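Local atomic coordinates of pentafunctional AROM polypeptide (Schizosaccharomyces pombe, PDB entry 5SWV), a protein that carries five enzyme activities of the shikimate pathway in one polypeptide, the fragment described holding the dehydroquinate dehydratase and shikimate dehydrogenase portions. Residues T13-N18 / D31-C36; Y274-L279 / T519-A524; I336-I341 / H513-M518. All blocks are in the same frame, centred on the assembly; numbering follows the deposited sequence.

How the contacts relate
The three contacts run from the dehydroquinase barrel into the shikimate dehydrogenase. Contact 1 joins barrel strand 13-17 to the turn 33-36; contact 2, its centre about 13 Å from that of contact 1, sets the end of helix 266-277 against the start of helix 522-530; contact 3, about 16 Å from contact 2 between centres, ties helix 500-516 to strand 335-340. Gly35 N and Thr519 OG1, 3.2 Å apart in a probable hydrogen bond, link contacts 1 and 2, where Val34 also packs on Pro521. Leu279 CD1 meets Met518 CE at 3.6 Å between contacts 2 and 3. In sequence, contact 3 is nested within the loop that contact 2 closes.

Contact 1: T13-N18 / D31-C36; sequences TFLTLN and DVTVGC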
# COMPACT_ATOMS: atom_id res chain seq x y z
N THR A 13 6.25 -2.20 -9.48
CA THR A 13 5.29 -2.57 -10.52
C THR A 13 4.13 -1.61 -10.46
O THR A 13 3.92 -0.97 -9.45
CB THR A 13 4.75 -3.99 -10.33
OG1 THR A 13 3.90 -4.04 -9.17
CG2 THR A 13 5.88 -5.00 -10.15
N PHE A 14 3.37 -1.52 -11.54
CA PHE A 14 2.14 -0.74 -11.53
C PHE A 14 1.05 -1.38 -12.39
O PHE A 14 1.33 -1.98 -13.43
CB PHE A 14 2.38 0.71 -11.94
CG PHE A 14 2.69 0.91 -13.40
CD1 PHE A 14 1.66 1.06 -14.33
CD2 PHE A 14 4.01 1.01 -13.85
CE1 PHE A 14 1.94 1.29 -15.68
CE2 PHE A 14 4.30 1.23 -15.20
CZ PHE A 14 3.25 1.36 -16.11
N LEU A 15 -0.19 -1.23 -11.91
CA LEU A 15 -1.36 -1.81 -12.54
C LEU A 15 -1.81 -0.96 -13.72
O LEU A 15 -1.92 0.25 -13.60
CB LEU A 15 -2.52 -1.91 -11.53
CG LEU A 15 -3.74 -2.70 -12.02
CD1 LEU A 15 -3.42 -4.19 -12.05
CD2 LEU A 15 -4.96 -2.44 -11.17
N THR A 16 -2.09 -1.61 -14.85
CA THR A 16 -2.66 -0.94 -16.02
C THR A 16 -4.19 -0.98 -15.94
O THR A 16 -4.82 -1.86 -16.51
CB THR A 16 -2.14 -1.58 -17.32
OG1 THR A 16 -2.41 -3.00 -17.31
CG2 THR A 16 -0.65 -1.36 -17.45
N LEU A 17 -4.77 -0.02 -15.23
CA LEU A 17 -6.22 -0.00 -15.00
C LEU A 17 -6.95 0.49 -16.24
O LEU A 17 -6.83 1.66 -16.62
CB LEU A 17 -6.56 0.87 -13.80
CG LEU A 17 -7.93 0.64 -13.19
CD1 LEU A 17 -8.03 -0.76 -12.61
CD2 LEU A 17 -8.16 1.68 -12.11
N ASN A 18 -7.70 -0.40 -16.87
CA ASN A 18 -8.27 -0.16 -18.18
C ASN A 18 -9.73 -0.56 -18.27
O ASN A 18 -10.20 -1.03 -19.31
CB ASN A 18 -7.42 -0.87 -19.23
CG ASN A 18 -7.40 -2.38 -19.06
OD1 ASN A 18 -7.72 -2.92 -18.00
ND2 ASN A 18 -7.02 -3.08 -20.13
N ASP A 31 -8.52 -6.05 -4.27
CA ASP A 31 -7.92 -7.28 -4.80
C ASP A 31 -7.04 -7.04 -6.04
O ASP A 31 -5.96 -7.65 -6.16
CB ASP A 31 -9.02 -8.32 -5.11
CG ASP A 31 -9.84 -8.76 -3.85
OD1 ASP A 31 -9.32 -8.73 -2.70
OD2 ASP A 31 -11.02 -9.16 -4.03
N VAL A 32 -7.47 -6.17 -6.95
CA VAL A 32 -6.73 -5.96 -8.21
C VAL A 32 -5.47 -5.13 -8.07
O VAL A 32 -4.67 -5.11 -8.99
CB VAL A 32 -7.59 -5.33 -9.32
CG1 VAL A 32 -8.88 -6.11 -9.50
CG2 VAL A 32 -7.89 -3.87 -9.05
N THR A 33 -5.31 -4.42 -6.96
CA THR A 33 -4.12 -3.58 -6.74
C THR A 33 -3.02 -4.27 -5.94
O THR A 33 -1.91 -3.73 -5.84
CB THR A 33 -4.47 -2.24 -6.06
OG1 THR A 33 -5.12 -2.48 -4.81
CG2 THR A 33 -5.39 -1.43 -6.94
N VAL A 34 -3.33 -5.43 -5.36
CA VAL A 34 -2.34 -6.31 -4.73
C VAL A 34 -1.00 -6.30 -5.47
O VAL A 34 -0.96 -6.49 -6.69
CB VAL A 34 -2.92 -7.74 -4.65
CG1 VAL A 34 -1.85 -8.82 -4.63
CG2 VAL A 34 -3.83 -7.86 -3.42
N GLY A 35 0.08 -6.05 -4.72
CA GLY A 35 1.44 -6.11 -5.23
C GLY A 35 1.92 -4.94 -6.06
O GLY A 35 3.06 -4.95 -6.52
N CYS A 36 1.07 -3.93 -6.23
CA CYS A 36 1.37 -2.78 -7.07
C CYS A 36 1.79 -1.58 -6.26
O CYS A 36 1.25 -1.33 -5.18
CB CYS A 36 0.17 -2.41 -7.91
SG CYS A 36 -0.39 -3.79 -8.93
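Leu15 reaches from strand 13-17 to Cys36 and Val32, its root on the one and its branched tip on the other. At the root, Leu15 CB lies 3.9 Å from Cys36 SG; cysteine is a short side chain whose polarisable sulfur packs well against an aliphatic carbon in a buried place. CG stands anti to the backbone N (chi1 -171°), and beyond it the two methyls lie against Val32, settling round its carbonyl oxygen: Leu15 CD1 is 3.4 Å from Val32 O and Leu15 CD2 3.5 Å from the same atom, while Leu15 CD2 also touches Val32 CG2 at 3.9 Å. The leucine and valine side chains cross obliquely, a branched tip against a beta-branched flank. Two residues earlier, at the start of the strand, Thr13 OG1 lies 2.9 Å from Gly35 O. Residues Thr33 to Cys36 form a type II beta turn, closed by Cys36 N to Thr33 O at 3.0 Å; glycine suits its third position because phi there is positive (78°). The Thr33 hydroxyl is bonded back to Leu29 O. The contact is buried within the type I dehydroquinase barrel. Strand 13-17 runs between the parallel strands 38-42 and 218-220, with Phe14 bonded through its backbone to Thr218 and Val220 and Leu15 to Ala38 and Glu40. The turn 33-36 carries the chain from helix 29-32 toward strand 38-42.

Contact 2: Y274-L279 / T519-A524; sequences YELLGL and TAPFDA
Leu276 pushes one methyl, CD1, against the start of helix 522-530, where it meets Pro521 CG at 4.0 Å and Ala524 CB at 4.1 Å. Leu276 CD1 also lies 4.2 Å from Pro521 CD, so this single methyl touches two ring carbons and the alanine. Its CG is anti to the carbonyl carbon, beside the backbone N (chi1 -64°), which starts the side chain on its way to the other segment. Pro521 occupies the N-cap position, where having no N-H costs no helical hydrogen bond, and its ring offers a rigid apolar surface. Ala524, within the helix, presents only a methyl and lets the leucine come close.

Leu277 makes the second half of the contact. Its CD1 lies 3.6 Å from Ala520 CB, and the same methyl is 3.6 Å from Thr519 O; CD2 also approaches that carbonyl oxygen. Helix 266-277 gives way here to Gly278, whose positive phi (75°) suits glycine. Tyr274 O accepts from both Leu277 N and Leu279 N, the latter at 2.9 Å, and the two donors reach it from opposite faces of its plane. Around the contact, Leu277 also packs on Phe512 of helix 500-516, and on Val34 and Val236 from the dehydroquinase part.

No hydrogen bond crosses between 274-279 and 519-524. The two segments, from the substrate-binding and C-terminal family regions of the dehydrogenase, meet through aliphatic contacts, with the Leu277 methyls also against Thr519 O. Dispersion and the burial of apolar surface carry the contact, so fit sets how the segments meet.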
# COMPACT_ATOMS: atom_id res chain seq x y z
N TYR A 274 1.89 -15.87 0.34
CA TYR A 274 2.88 -16.33 -0.65
C TYR A 274 2.19 -16.97 -1.86
O TYR A 274 2.55 -16.72 -3.01
CB TYR A 274 3.86 -17.35 -0.06
CG TYR A 274 4.55 -16.94 1.22
CD1 TYR A 274 5.04 -15.65 1.39
CD2 TYR A 274 4.73 -17.86 2.25
CE1 TYR A 274 5.66 -15.27 2.57
CE2 TYR A 274 5.36 -17.49 3.42
CZ TYR A 274 5.82 -16.19 3.58
OH TYR A 274 6.46 -15.82 4.73
N GLU A 275 1.20 -17.79 -1.55
CA GLU A 275 0.44 -18.54 -2.53
C GLU A 275 -0.32 -17.63 -3.47
O GLU A 275 -0.33 -17.86 -4.66
CB GLU A 275 -0.52 -19.46 -1.81
CG GLU A 275 -1.08 -20.58 -2.66
CD GLU A 275 -2.40 -21.14 -2.12
OE1 GLU A 275 -2.75 -20.90 -0.93
OE2 GLU A 275 -3.09 -21.82 -2.92
N LEU A 276 -0.97 -16.61 -2.92
CA LEU A 276 -1.68 -15.60 -3.72
C LEU A 276 -0.78 -14.66 -4.53
O LEU A 276 -1.24 -14.06 -5.47
CB LEU A 276 -2.60 -14.77 -2.83
CG LEU A 276 -3.76 -15.55 -2.16
CD1 LEU A 276 -4.29 -14.80 -0.94
CD2 LEU A 276 -4.88 -15.84 -3.15
N LEU A 277 0.48 -14.53 -4.16
CA LEU A 277 1.41 -13.64 -4.86
C LEU A 277 2.51 -14.34 -5.65
O LEU A 277 3.36 -13.66 -6.25
CB LEU A 277 2.02 -12.67 -3.85
CG LEU A 277 1.06 -11.51 -3.64
CD1 LEU A 277 0.78 -11.30 -2.17
CD2 LEU A 277 1.61 -10.27 -4.31
N GLY A 278 2.48 -15.67 -5.69
CA GLY A 278 3.41 -16.45 -6.51
C GLY A 278 4.80 -16.50 -5.94
O GLY A 278 5.77 -16.62 -6.69
N LEU A 279 4.90 -16.43 -4.61
CA LEU A 279 6.18 -16.41 -3.92
C LEU A 279 6.52 -17.79 -3.35
O LEU A 279 5.63 -18.55 -3.00
CB LEU A 279 6.16 -15.35 -2.80
CG LEU A 279 6.10 -13.88 -3.21
CD1 LEU A 279 6.17 -13.01 -1.97
CD2 LEU A 279 7.24 -13.50 -4.16
N THR A 519 1.90 -5.62 -1.18
CA THR A 519 0.70 -5.85 -0.38
C THR A 519 0.10 -7.18 -0.76
O THR A 519 0.44 -7.74 -1.80
CB THR A 519 -0.39 -4.79 -0.60
OG1 THR A 519 -0.84 -4.87 -1.94
CG2 THR A 519 0.12 -3.38 -0.27
N ALA A 520 -0.79 -7.67 0.08
CA ALA A 520 -1.55 -8.89 -0.17
C ALA A 520 -3.03 -8.63 0.14
O ALA A 520 -3.32 -7.80 1.00
CB ALA A 520 -1.01 -10.00 0.71
N PRO A 521 -3.97 -9.34 -0.51
CA PRO A 521 -5.40 -9.01 -0.34
C PRO A 521 -5.95 -9.47 1.01
O PRO A 521 -5.75 -10.62 1.40
CB PRO A 521 -6.07 -9.80 -1.47
CG PRO A 521 -5.15 -10.94 -1.76
CD PRO A 521 -3.81 -10.66 -1.15
N PHE A 522 -6.65 -8.56 1.70
CA PHE A 522 -7.13 -8.86 3.04
C PHE A 522 -8.15 -10.00 3.04
O PHE A 522 -8.00 -10.92 3.81
CB PHE A 522 -7.72 -7.62 3.68
CG PHE A 522 -8.51 -7.89 4.94
CD1 PHE A 522 -7.88 -7.95 6.17
CD2 PHE A 522 -9.89 -8.08 4.88
CE1 PHE A 522 -8.62 -8.19 7.32
CE2 PHE A 522 -10.63 -8.33 6.02
CZ PHE A 522 -9.99 -8.38 7.25
N ASP A 523 -9.16 -9.91 2.18
CA ASP A 523 -10.30 -10.84 2.20
C ASP A 523 -9.95 -12.33 2.18
O ASP A 523 -10.38 -13.07 3.06
CB ASP A 523 -11.25 -10.56 1.03
CG ASP A 523 -12.14 -9.35 1.26
OD1 ASP A 523 -12.09 -8.69 2.33
OD2 ASP A 523 -12.92 -9.07 0.32
N ALA A 524 -9.20 -12.76 1.17
CA ALA A 524 -8.84 -14.18 1.01
C ALA A 524 -7.87 -14.66 2.08
O ALA A 524 -7.89 -15.83 2.45
CB ALA A 524 -8.29 -14.46 -0.37

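Contact 3: I336-I341 / H513-M518; sequences IIPIRI and HLWTGM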
# COMPACT_ATOMS: atom_id res chain seq x y z
N ILE A 336 11.10 -8.13 12.54
CA ILE A 336 12.53 -8.06 12.28
C ILE A 336 12.79 -8.15 10.78
O ILE A 336 12.41 -9.13 10.15
CB ILE A 336 13.25 -9.20 13.02
CG1 ILE A 336 13.03 -9.06 14.53
CG2 ILE A 336 14.75 -9.22 12.66
CD1 ILE A 336 13.59 -10.18 15.37
N ILE A 337 13.45 -7.14 10.23
CA ILE A 337 13.71 -7.03 8.79
C ILE A 337 15.21 -7.09 8.54
O ILE A 337 15.96 -6.23 9.01
CB ILE A 337 13.20 -5.69 8.23
CG1 ILE A 337 11.71 -5.50 8.55
CG2 ILE A 337 13.45 -5.58 6.73
CD1 ILE A 337 11.31 -4.05 8.64
N PRO A 338 15.68 -8.10 7.79
CA PRO A 338 17.09 -8.15 7.41
C PRO A 338 17.37 -7.32 6.16
O PRO A 338 16.53 -7.25 5.27
CB PRO A 338 17.31 -9.63 7.15
CG PRO A 338 15.97 -10.15 6.72
CD PRO A 338 14.91 -9.21 7.21
N ILE A 339 18.52 -6.67 6.13
CA ILE A 339 18.96 -5.84 5.01
C ILE A 339 20.40 -6.25 4.73
O ILE A 339 21.26 -6.12 5.62
CB ILE A 339 18.90 -4.33 5.38
CG1 ILE A 339 17.46 -3.92 5.74
CG2 ILE A 339 19.45 -3.45 4.25
CD1 ILE A 339 17.29 -2.48 6.18
N ARG A 340 20.66 -6.78 3.53
CA ARG A 340 22.04 -6.99 3.05
C ARG A 340 22.48 -5.76 2.25
O ARG A 340 22.15 -5.63 1.07
CB ARG A 340 22.22 -8.27 2.20
CG ARG A 340 22.48 -9.56 2.98
CD ARG A 340 21.23 -10.42 3.04
NE ARG A 340 21.18 -11.28 4.21
CZ ARG A 340 20.07 -11.89 4.66
NH1 ARG A 340 18.90 -11.75 4.04
NH2 ARG A 340 20.13 -12.65 5.76
N ILE A 341 23.22 -4.87 2.91
CA ILE A 341 23.78 -3.66 2.28
C ILE A 341 24.91 -4.06 1.31
O ILE A 341 25.12 -3.40 0.29
CB ILE A 341 24.23 -2.62 3.36
CG1 ILE A 341 23.02 -2.19 4.23
CG2 ILE A 341 24.91 -1.41 2.71
CD1 ILE A 341 23.34 -1.27 5.40
N HIS A 513 4.23 -6.78 3.85
CA HIS A 513 4.58 -5.69 2.94
C HIS A 513 5.99 -5.17 3.24
O HIS A 513 6.80 -5.00 2.33
CB HIS A 513 3.50 -4.58 3.00
CG HIS A 513 3.78 -3.39 2.12
ND1 HIS A 513 3.73 -2.09 2.60
CD2 HIS A 513 4.09 -3.29 0.81
CE1 HIS A 513 4.00 -1.25 1.63
NE2 HIS A 513 4.23 -1.95 0.53
N LEU A 514 6.31 -4.97 4.51
CA LEU A 514 7.66 -4.50 4.85
C LEU A 514 8.74 -5.49 4.42
O LEU A 514 9.83 -5.09 4.07
CB LEU A 514 7.80 -4.20 6.36
CG LEU A 514 6.97 -3.02 6.87
CD1 LEU A 514 6.69 -3.21 8.35
CD2 LEU A 514 7.63 -1.68 6.58
N TRP A 515 8.42 -6.78 4.42
CA TRP A 515 9.38 -7.80 3.98
C TRP A 515 9.51 -7.98 2.48
O TRP A 515 10.61 -8.00 1.98
CB TRP A 515 9.06 -9.15 4.60
CG TRP A 515 9.38 -9.22 6.04
CD1 TRP A 515 10.49 -8.71 6.68
CD2 TRP A 515 8.63 -9.90 7.04
NE1 TRP A 515 10.45 -9.01 8.01
CE2 TRP A 515 9.33 -9.76 8.26
CE3 TRP A 515 7.43 -10.62 7.02
CZ2 TRP A 515 8.86 -10.31 9.44
CZ3 TRP A 515 6.97 -11.17 8.21
CH2 TRP A 515 7.68 -11.01 9.40
N THR A 516 8.39 -8.15 1.78
CA THR A 516 8.39 -8.54 0.35
C THR A 516 8.28 -7.36 -0.60
O THR A 516 8.43 -7.51 -1.81
CB THR A 516 7.20 -9.48 0.04
OG1 THR A 516 5.96 -8.76 0.15
CG2 THR A 516 7.18 -10.64 1.00
N GLY A 517 8.00 -6.17 -0.08
CA GLY A 517 7.75 -4.99 -0.92
C GLY A 517 6.36 -4.94 -1.55
O GLY A 517 6.10 -4.04 -2.35
N MET A 518 5.47 -5.87 -1.18
CA MET A 518 4.18 -6.06 -1.85
C MET A 518 3.05 -6.21 -0.86
O MET A 518 3.21 -6.84 0.17
CB MET A 518 4.25 -7.31 -2.72
CG MET A 518 5.30 -7.21 -3.83
SD MET A 518 5.51 -8.65 -4.88
CE MET A 518 5.75 -9.88 -3.62
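A tryptophan indole spends its N-H on a strand carbonyl: Trp515 NE1 donates to Ile336 O at 2.9 Å, with an N-H...O angle of 152°. The oxygen sits at the ring edge, close to the indole plane, but the donor stands above the plane of the carbonyl, 48° out of it. Trp515 CG lies anti to its own carbonyl carbon, beside the backbone N (chi1 -73°), the first step in carrying the ring from helix 500-516 to the strand. Tryptophan suits the place because its broad ring reaches the strand and carries an N-H on its edge beside apolar carbons.

Ile337 packs beside it. Its CG1 lies 3.9 Å from Trp515 CD1, and its CD1 reaches Leu514 CB at 4.2 Å, where the isoleucine and leucine cross at about a right angle. Phe254, on strand 253-257 of the same sheet as strand 335-340, meets the Trp515 ring. Strand 335-340 is antiparallel to both its neighbours, 303-308 and 345-350, in this mixed sheet. Helix 500-516 packing on that sheet is consistent with the shikimate dehydrogenase fold, in which helical segments from the C-terminal part return to the substrate-binding domain.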